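Local atomic coordinates of putative alpha-L-fucosidase (Bacteroides thetaiotaomicron, PDB entry 4H41), a protein that is a putative alpha-L-fucosidase, probably a TIM-barrel glycoside hydrolase that acts on fucose-bearing host glycans in a gut bacterium. Residues P319-Y323 with L324-H328. Residues are numbered along the deposited sequence; the frame is centred on the assembly and turned at random.
Sequences PQSAY and LQAGH
Ser321 and Ala326 meet methylene to methyl, CB to CB at 3.8 Å, where the loop 319-323 folds back against the first turn of the helix. The Ala326 methyl also sits against Tyr323 O, the carbonyl that accepts from Ala326 N at 2.9 Å; that N-H comes in above the carbonyl plane, 42° out of it. Further along, Pro319 lays its CA 3.8 Å from Gly327 CA, backbone against backbone. Gln325 bends at chi2 (90°) and brings OE1 back to 3.4 Å from Tyr323 CB. Leu324 CD2 touches a different part of the loop, the carbonyl oxygen of Ser321. Two waters fill in the polar links: one bridges Ser321 O and Gly327 N, the bond to Gly327 N weak, and the other joins Ala322 O to Leu324 N.

The Ser321 hydroxyl helps hold the bend. With chi1 at -179°, OG swings beside its own carbonyl carbon and accepts from Tyr323 N at 3.0 Å, and it is also hydrogen-bonded to His315 O. Replacing this serine with alanine would probably leave Tyr323 N and His315 O without this partner and the bend before the helix less firmly set. Outside the turn, Gln49 OE1 takes the Ala322 N-H, and Leu324 packs on Ala322 of a second subunit and Leu324 of a third. The arrangement is an ST turn leading into helix 324-337, the last helix after the eighth strand of this TIM barrel.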
# COMPACT_ATOMS: atom_id res chain seq x y z
N PRO B 319 -13.20 -1.47 12.55
CA PRO B 319 -12.32 -2.40 13.28
C PRO B 319 -12.01 -3.70 12.52
O PRO B 319 -11.02 -4.37 12.80
CB PRO B 319 -13.15 -2.74 14.55
CG PRO B 319 -14.02 -1.58 14.75
CD PRO B 319 -14.41 -1.15 13.33
N GLN B 320 -12.83 -4.03 11.50
CA GLN B 320 -12.63 -5.23 10.69
C GLN B 320 -11.78 -4.99 9.45
O GLN B 320 -11.38 -5.96 8.79
CB GLN B 320 -14.02 -5.72 10.25
CG GLN B 320 -14.03 -7.13 9.72
CD GLN B 320 -15.42 -7.66 9.47
OE1 GLN B 320 -15.58 -8.86 9.38
NE2 GLN B 320 -16.44 -6.81 9.28
N SER B 321 -11.45 -3.74 9.13
CA SER B 321 -10.68 -3.47 7.94
C SER B 321 -9.30 -4.13 7.95
O SER B 321 -8.61 -4.14 8.98
CB SER B 321 -10.46 -1.97 7.73
OG SER B 321 -9.72 -1.76 6.54
N ALA B 322 -8.83 -4.51 6.75
CA ALA B 322 -7.45 -4.99 6.53
C ALA B 322 -6.43 -3.89 6.84
O ALA B 322 -5.26 -4.18 7.07
CB ALA B 322 -7.29 -5.45 5.09
N TYR B 323 -6.86 -2.60 6.79
CA TYR B 323 -6.03 -1.47 7.12
C TYR B 323 -6.25 -1.23 8.60
O TYR B 323 -7.23 -0.61 9.00
CB TYR B 323 -6.42 -0.21 6.30
CG TYR B 323 -6.49 -0.43 4.80
CD1 TYR B 323 -5.64 -1.35 4.16
CD2 TYR B 323 -7.33 0.34 4.01
CE1 TYR B 323 -5.63 -1.47 2.78
CE2 TYR B 323 -7.36 0.18 2.62
CZ TYR B 323 -6.51 -0.72 2.01
OH TYR B 323 -6.53 -0.91 0.65
N LEU B 324 -5.32 -1.71 9.43
CA LEU B 324 -5.49 -1.68 10.89
C LEU B 324 -5.48 -0.26 11.45
O LEU B 324 -5.98 -0.04 12.55
CB LEU B 324 -4.46 -2.55 11.61
CG LEU B 324 -4.48 -4.05 11.21
CD1 LEU B 324 -3.44 -4.82 12.02
CD2 LEU B 324 -5.84 -4.66 11.41
N GLN B 325 -5.03 0.71 10.65
CA GLN B 325 -5.10 2.14 11.02
C GLN B 325 -6.55 2.59 11.11
O GLN B 325 -6.86 3.57 11.78
CB GLN B 325 -4.34 3.04 10.00
CG GLN B 325 -2.91 2.56 9.65
CD GLN B 325 -2.85 1.62 8.46
OE1 GLN B 325 -3.80 0.87 8.16
NE2 GLN B 325 -1.75 1.63 7.73
N ALA B 326 -7.45 1.88 10.42
CA ALA B 326 -8.89 2.12 10.44
C ALA B 326 -9.51 1.80 11.79
O ALA B 326 -10.30 2.59 12.28
CB ALA B 326 -9.59 1.31 9.36
N GLY B 327 -9.16 0.68 12.38
CA GLY B 327 -9.65 0.31 13.71
C GLY B 327 -9.22 1.31 14.75
O GLY B 327 -10.00 1.68 15.62
N HIS B 328 -7.98 1.79 14.65
CA HIS B 328 -7.49 2.82 15.54
C HIS B 328 -8.23 4.14 15.28
O HIS B 328 -8.59 4.83 16.23
CB HIS B 328 -5.97 2.98 15.38
CG HIS B 328 -5.22 1.78 15.85
ND1 HIS B 328 -5.35 1.30 17.15
CD2 HIS B 328 -4.34 0.98 15.19
CE1 HIS B 328 -4.54 0.25 17.25
NE2 HIS B 328 -3.97 -0.03 16.06
O HOH W 1 -9.01 -2.23 11.31
O HOH W 2 -3.00 -2.88 7.96